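Local coordinates for protein ATP-dependent zinc metalloprotease FtsH (Thermotoga maritima, PDB 4M8A) that probably degrades cytoplasmic and membrane proteins as an ATP-dependent zinc metalloprotease, of which this chain is the periplasmic domain, at residues B[13-16]-B[21-24]; B[25-30]-B[35-40]. All coordinates share one frame; numbering follows the deposited sequence.

Interaction 1 (B[13-16]-B[21-24]); sequences VQMV and SVVS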
ATOM      1  N   VAL B  13     -16.553   0.069   3.905  1.00 15.90           N
ATOM      2  CA  VAL B  13     -15.430  -0.539   3.199  1.00 17.71           C
ATOM      3  C   VAL B  13     -15.518  -0.250   1.701  1.00 18.63           C
ATOM      4  O   VAL B  13     -14.504   0.081   1.074  1.00 21.71           O
ATOM      5  CB  VAL B  13     -15.320  -2.054   3.494  1.00 18.10           C
ATOM      6  CG1 VAL B  13     -14.272  -2.693   2.631  1.00 18.75           C
ATOM      7  CG2 VAL B  13     -15.013  -2.276   4.972  1.00 21.20           C
ATOM      8  N   GLN B  14     -16.740  -0.344   1.156  0.54 18.65           N
ATOM      9  CA  GLN B  14     -17.061  -0.010  -0.245  0.54 18.97           C
ATOM     10  C   GLN B  14     -16.607   1.402  -0.633  0.54 18.06           C
ATOM     11  O   GLN B  14     -16.118   1.641  -1.744  0.54 19.64           O
ATOM     12  CB  GLN B  14     -18.579  -0.135  -0.500  0.54 21.03           C
ATOM     13  CG  GLN B  14     -19.068  -1.512  -0.965  0.54 20.57           C
ATOM     14  CD  GLN B  14     -20.596  -1.691  -0.953  0.54 21.41           C
ATOM     15  OE1 GLN B  14     -21.357  -0.769  -0.652  0.54 23.20           O
ATOM     16  NE2 GLN B  14     -21.039  -2.899  -1.282  0.54 21.61           N
ATOM     17  N   MET B  15     -16.787   2.336   0.292  1.00 19.13           N
ATOM     18  CA  MET B  15     -16.400   3.734   0.097  1.00 19.48           C
ATOM     19  C   MET B  15     -14.895   3.938   0.162  1.00 20.90           C
ATOM     20  O   MET B  15     -14.324   4.710  -0.614  1.00 22.08           O
ATOM     21  CB  MET B  15     -17.093   4.625   1.124  1.00 19.15           C
ATOM     22  CG  MET B  15     -18.547   4.799   0.825  1.00 25.92           C
ATOM     23  SD  MET B  15     -19.374   5.710   2.121  1.00 31.17           S
ATOM     24  CE  MET B  15     -18.356   7.167   2.209  1.00 31.21           C
ATOM     25  N   VAL B  16     -14.257   3.243   1.090  1.00 19.20           N
ATOM     26  CA  VAL B  16     -12.809   3.293   1.193  1.00 21.17           C
ATOM     27  C   VAL B  16     -12.155   2.757  -0.087  1.00 21.55           C
ATOM     28  O   VAL B  16     -11.209   3.363  -0.615  1.00 23.51           O
ATOM     29  CB  VAL B  16     -12.324   2.526   2.440  1.00 22.38           C
ATOM     30  CG1 VAL B  16     -10.803   2.424   2.455  1.00 22.84           C
ATOM     31  CG2 VAL B  16     -12.830   3.216   3.702  1.00 21.26           C
ATOM     32  N   SER B  21     -12.144   7.330  -4.300  1.00 38.30           N
ATOM     33  CA  SER B  21     -12.701   7.331  -2.943  1.00 34.95           C
ATOM     34  C   SER B  21     -12.977   8.720  -2.425  1.00 32.71           C
ATOM     35  O   SER B  21     -12.139   9.628  -2.484  1.00 33.38           O
ATOM     36  CB  SER B  21     -11.895   6.543  -1.908  1.00 27.12           C
ATOM     37  OG  SER B  21     -12.510   6.680  -0.627  1.00 27.99           O
ATOM     38  N   VAL B  22     -14.186   8.873  -1.912  1.00 25.69           N
ATOM     39  CA  VAL B  22     -14.672  10.149  -1.463  0.50 25.62           C
ATOM     40  C   VAL B  22     -14.357  10.307   0.025  1.00 17.43           C
ATOM     41  O   VAL B  22     -14.658  11.333   0.607  0.50 21.54           O
ATOM     42  CB  VAL B  22     -16.201  10.259  -1.722  1.00 40.49           C
ATOM     43  CG1 VAL B  22     -16.971   9.332  -0.788  1.00 43.96           C
ATOM     44  CG2 VAL B  22     -16.693  11.704  -1.600  1.00 45.37           C
ATOM     45  N   VAL B  23     -13.714   9.311   0.639  1.00 16.49           N
ATOM     46  CA  VAL B  23     -13.473   9.382   2.092  1.00 13.41           C
ATOM     47  C   VAL B  23     -12.309  10.306   2.456  1.00 14.06           C
ATOM     48  O   VAL B  23     -11.172  10.110   1.996  1.00 15.14           O
ATOM     49  CB  VAL B  23     -13.257   8.002   2.757  1.00 11.92           C
ATOM     50  CG1 VAL B  23     -13.053   8.162   4.269  1.00 11.51           C
ATOM     51  CG2 VAL B  23     -14.439   7.070   2.468  1.00 16.32           C
ATOM     52  N   SER B  24     -12.585  11.302   3.298  1.00 11.74           N
ATOM     53  CA  SER B  24     -11.534  12.226   3.725  1.00 11.37           C
ATOM     54  C   SER B  24     -11.001  11.915   5.113  1.00  9.85           C
ATOM     55  O   SER B  24      -9.811  12.082   5.367  1.00 12.11           O
ATOM     56  CB  SER B  24     -12.018  13.671   3.667  1.00 16.45           C
ATOM     57  OG  SER B  24     -13.227  13.818   4.370  1.00 18.87           O
TER
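Ser21 and Met15 make the polar link between the end of the helix and the turn that leads into the strand. Ser21 OG donates to Met15 O at 2.7 Å. The donor comes from outside the carbonyl plane, tilted 27° from it. Ser21 OG also accepts from Val23 N at 3.2 Å, which makes an ST turn. One hydroxyl thus fixes its own turn and the helix carbonyl together. Its torsion allows both: OG stands opposite the backbone N (chi1 177°). Ser21 CB adds a contact with Val16 O at 3.5 Å.

The rest is apolar. Met15 CB lies 3.9 Å from Val23 CG2, and the two side chains cross at about a right angle. The Met15 chain bends at its last torsion (chi3 54°). The bend brings its CE methyl to Val22 CG1 at 3.9 Å, while the same CE also touches Val23 CG2. Val16 CG2 meets Val23 CG2 more loosely, at 4.4 Å.

The contact sets the end of helix 9-17 against the loop residues Ser21 and Val22 and against Val23, where strand 23-29 begins. Val23 also packs on Val36 of strand 33-38. Val16 also packs on Lys60 and Leu61 of helix 55-63.

Interaction 2 (B[25-30]-B[35-40]); sequences EVVIRD and RVYTKD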
ATOM      1  N   GLU B  25     -11.869  11.466   6.013  1.00 10.00           N
ATOM      2  CA  GLU B  25     -11.464  11.289   7.402  1.00 10.04           C
ATOM      3  C   GLU B  25     -12.281  10.185   8.045  1.00  8.87           C
ATOM      4  O   GLU B  25     -13.480  10.050   7.777  1.00 10.16           O
ATOM      5  CB  GLU B  25     -11.621  12.594   8.221  1.00 10.84           C
ATOM      6  CG  GLU B  25     -11.182  12.425   9.683  1.00 14.18           C
ATOM      7  CD  GLU B  25     -11.145  13.716  10.454  1.00 18.67           C
ATOM      8  OE1 GLU B  25     -11.735  14.698   9.976  1.00 21.96           O
ATOM      9  OE2 GLU B  25     -10.526  13.740  11.544  1.00 18.90           O
ATOM     10  N   VAL B  26     -11.619   9.401   8.891  1.00  8.95           N
ATOM     11  CA  VAL B  26     -12.294   8.432   9.731  1.00  9.87           C
ATOM     12  C   VAL B  26     -11.893   8.700  11.167  1.00  8.73           C
ATOM     13  O   VAL B  26     -10.710   8.667  11.501  1.00  9.87           O
ATOM     14  CB  VAL B  26     -11.935   6.981   9.338  1.00  8.29           C
ATOM     15  CG1 VAL B  26     -12.620   5.994  10.259  1.00 10.37           C
ATOM     16  CG2 VAL B  26     -12.333   6.716   7.869  1.00 10.61           C
ATOM     17  N   VAL B  27     -12.886   9.001  11.999  1.00  8.60           N
ATOM     18  CA  VAL B  27     -12.634   9.209  13.419  1.00  8.70           C
ATOM     19  C   VAL B  27     -13.022   7.909  14.121  1.00  8.87           C
ATOM     20  O   VAL B  27     -14.168   7.454  14.029  1.00  9.91           O
ATOM     21  CB  VAL B  27     -13.435  10.409  14.002  1.00 10.45           C
ATOM     22  CG1 VAL B  27     -13.234  10.528  15.521  1.00 11.03           C
ATOM     23  CG2 VAL B  27     -13.048  11.703  13.296  1.00 12.49           C
ATOM     24  N   ILE B  28     -12.051   7.302  14.787  1.00  8.77           N
ATOM     25  CA  ILE B  28     -12.250   6.034  15.477  1.00  8.49           C
ATOM     26  C   ILE B  28     -12.520   6.353  16.950  1.00  9.85           C
ATOM     27  O   ILE B  28     -11.607   6.653  17.734  1.00 11.25           O
ATOM     28  CB  ILE B  28     -11.038   5.103  15.311  1.00  9.90           C
ATOM     29  CG1 ILE B  28     -10.733   4.876  13.821  1.00 11.16           C
ATOM     30  CG2 ILE B  28     -11.291   3.760  15.999  1.00 13.52           C
ATOM     31  CD1 ILE B  28      -9.501   3.969  13.574  1.00 13.59           C
ATOM     32  N   ARG B  29     -13.792   6.340  17.310  1.00  9.69           N
ATOM     33  CA  ARG B  29     -14.188   6.709  18.657  1.00 10.78           C
ATOM     34  C   ARG B  29     -13.959   5.560  19.619  1.00 11.37           C
ATOM     35  O   ARG B  29     -14.092   4.380  19.257  1.00 12.73           O
ATOM     36  CB  ARG B  29     -15.670   7.069  18.670  1.00 13.27           C
ATOM     37  CG  ARG B  29     -16.027   8.316  17.864  1.00 12.79           C
ATOM     38  CD  ARG B  29     -17.540   8.492  17.723  1.00 14.51           C
ATOM     39  NE  ARG B  29     -18.216   8.361  19.010  1.00 15.26           N
ATOM     40  CZ  ARG B  29     -18.452   9.372  19.834  1.00 19.74           C
ATOM     41  NH1 ARG B  29     -18.085  10.601  19.490  1.00 18.99           N
ATOM     42  NH2 ARG B  29     -19.071   9.152  20.984  1.00 19.34           N
ATOM     43  N   ASP B  30     -13.664   5.892  20.868  1.00 13.71           N
ATOM     44  CA  ASP B  30     -13.464   4.838  21.849  1.00 16.22           C
ATOM     45  C   ASP B  30     -14.735   4.031  22.148  1.00 18.13           C
ATOM     46  O   ASP B  30     -14.642   2.938  22.703  1.00 22.28           O
ATOM     47  CB  ASP B  30     -12.776   5.348  23.117  1.00 25.62           C
ATOM     48  CG  ASP B  30     -13.703   6.095  24.040  1.00 29.05           C
ATOM     49  OD1 ASP B  30     -14.765   6.570  23.601  1.00 33.99           O
ATOM     50  OD2 ASP B  30     -13.354   6.217  25.236  1.00 40.83           O
ATOM     51  N   ARG B  35     -16.834   7.671  12.839  0.55  9.92           N
ATOM     52  CA  ARG B  35     -17.458   8.762  12.117  0.55  8.95           C
ATOM     53  C   ARG B  35     -16.657   8.979  10.853  0.55  9.71           C
ATOM     54  O   ARG B  35     -15.437   9.185  10.894  0.55 10.22           O
ATOM     55  CB  ARG B  35     -17.504  10.027  12.961  0.55 13.62           C
ATOM     56  CG  ARG B  35     -18.553   9.991  14.046  0.55 16.21           C
ATOM     57  CD  ARG B  35     -18.794  11.385  14.556  0.55 16.58           C
ATOM     58  NE  ARG B  35     -18.174  11.591  15.854  0.55 26.62           N
ATOM     59  CZ  ARG B  35     -17.051  12.269  16.050  0.55 25.28           C
ATOM     60  NH1 ARG B  35     -16.401  12.827  15.028  0.55 23.30           N
ATOM     61  NH2 ARG B  35     -16.589  12.397  17.280  0.55  8.07           N
ATOM     62  N   VAL B  36     -17.352   8.904   9.730  1.00 10.26           N
ATOM     63  CA  VAL B  36     -16.716   8.884   8.422  1.00 11.27           C
ATOM     64  C   VAL B  36     -17.105  10.140   7.639  1.00  9.36           C
ATOM     65  O   VAL B  36     -18.274  10.387   7.377  1.00 13.19           O
ATOM     66  CB  VAL B  36     -17.128   7.626   7.641  1.00 12.47           C
ATOM     67  CG1 VAL B  36     -16.469   7.595   6.269  1.00 13.41           C
ATOM     68  CG2 VAL B  36     -16.798   6.368   8.449  1.00 13.09           C
ATOM     69  N   TYR B  37     -16.111  10.936   7.288  1.00 10.82           N
ATOM     70  CA  TYR B  37     -16.321  12.188   6.580  1.00 11.32           C
ATOM     71  C   TYR B  37     -15.920  12.036   5.123  1.00 10.51           C
ATOM     72  O   TYR B  37     -14.912  11.413   4.815  1.00 13.00           O
ATOM     73  CB  TYR B  37     -15.494  13.303   7.227  1.00 11.25           C
ATOM     74  CG  TYR B  37     -15.875  13.596   8.654  1.00 10.44           C
ATOM     75  CD1 TYR B  37     -15.381  12.821   9.712  1.00 10.90           C
ATOM     76  CD2 TYR B  37     -16.730  14.651   8.957  1.00 10.24           C
ATOM     77  CE1 TYR B  37     -15.736  13.099  11.025  1.00 12.80           C
ATOM     78  CE2 TYR B  37     -17.087  14.933  10.263  1.00 13.86           C
ATOM     79  CZ  TYR B  37     -16.596  14.153  11.294  1.00 12.99           C
ATOM     80  OH  TYR B  37     -16.970  14.431  12.599  1.00 17.56           O
ATOM     81  N   THR B  38     -16.700  12.631   4.236  1.00 14.86           N
ATOM     82  CA  THR B  38     -16.430  12.567   2.816  1.00 16.21           C
ATOM     83  C   THR B  38     -15.969  13.909   2.269  1.00 17.33           C
ATOM     84  O   THR B  38     -16.243  14.970   2.848  1.00 19.74           O
ATOM     85  CB  THR B  38     -17.655  12.124   2.021  1.00 22.24           C
ATOM     86  OG1 THR B  38     -18.704  13.082   2.200  1.00 20.73           O
ATOM     87  CG2 THR B  38     -18.126  10.763   2.475  1.00 23.69           C
ATOM     88  N   LYS B  39     -15.283  13.853   1.134  1.00 19.13           N
ATOM     89  CA  LYS B  39     -14.773  15.055   0.491  1.00 22.61           C
ATOM     90  C   LYS B  39     -15.890  15.967   0.019  1.00 23.31           C
ATOM     91  O   LYS B  39     -15.669  17.169  -0.149  1.00 27.23           O
ATOM     92  CB  LYS B  39     -13.858  14.686  -0.675  1.00 23.34           C
ATOM     93  CG  LYS B  39     -12.618  13.929  -0.228  1.00 25.63           C
ATOM     94  CD  LYS B  39     -11.646  13.676  -1.369  1.00 27.50           C
ATOM     95  CE  LYS B  39     -10.450  12.867  -0.870  1.00 30.55           C
ATOM     96  NZ  LYS B  39      -9.534  12.467  -1.982  1.00 35.70           N
ATOM     97  N   ASP B  40     -17.079  15.404  -0.203  1.00 20.11           N
ATOM     98  CA  ASP B  40     -18.230  16.208  -0.611  1.00 21.33           C
ATOM     99  C   ASP B  40     -19.041  16.783   0.556  1.00 18.86           C
ATOM    100  O   ASP B  40     -20.120  17.347   0.351  1.00 23.31           O
ATOM    101  CB  ASP B  40     -19.130  15.459  -1.606  1.00 25.92           C
ATOM    102  CG  ASP B  40     -19.801  14.221  -1.021  1.00 35.00           C
ATOM    103  OD1 ASP B  40     -19.684  13.941   0.191  1.00 32.90           O
ATOM    104  OD2 ASP B  40     -20.482  13.520  -1.802  1.00 40.07           O
TER
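Val27 and Arg35 form a hydrogen-bonded pair of the antiparallel hairpin. Val27 N donates to Arg35 O at 2.8 Å, and Arg35 N donates back to Val27 O at 2.9 Å. Glu25 and Tyr37 make the next such pair, with Tyr37 N to Glu25 O at 2.8 Å. Val26 and Val36 sit between them as a non-hydrogen-bonded pair, their side chains on the other face.

Arg29 reaches over the end of this pairing. Its CB points toward strand 33-38. CG lies 4.2 Å from Arg35 NH2. CD meets Arg35 NE at 3.7 Å. The bend at chi3 (49°) swings NH1 to the edge of the Arg35 guanidinium, 3.2 Å from Arg35 NH2, with the planes 57° apart. Both are donors, so like charges approach without a bond. A long, weak ion pair of Arg29 NH1 with Glu71 may offset this. Arg35 was modelled in two conformers, so the approach is less certain. Arg29 NH2 forms a salt bridge with Asp31. With an alanine here the guanidinium is gone, and Asp31 would probably be left without this salt-bridge partner.

Val27 CG2 packs on Tyr37 CE1 at 3.8 Å. Strands 43-47 and 67-71 flank the hairpin, and Phe12 of helix 9-17 packs on Val26 and Val36.

Interactions 1 and 2 follow each other along the chain and share strand 23-29. Their centres are about 10 Å apart. Two probable backbone hydrogen bonds join them directly: Ser24 N to Tyr37 O at 2.8 Å, and Val22 O to Lys39 N at 2.6 Å. The hairpin pairing of interaction 2 therefore runs on into segment 21-24. Thr38 of segment 35-40 touches Met15 and Val22 of interaction 1. Interaction 1 ties helix 9-17 to the beginning of strand 23-29, and interaction 2 pairs that strand with the next in the sheet of the periplasmic domain. Neither lies at an active site: the AAA ATPase and M41 peptidase sections of FtsH are not part of this chain.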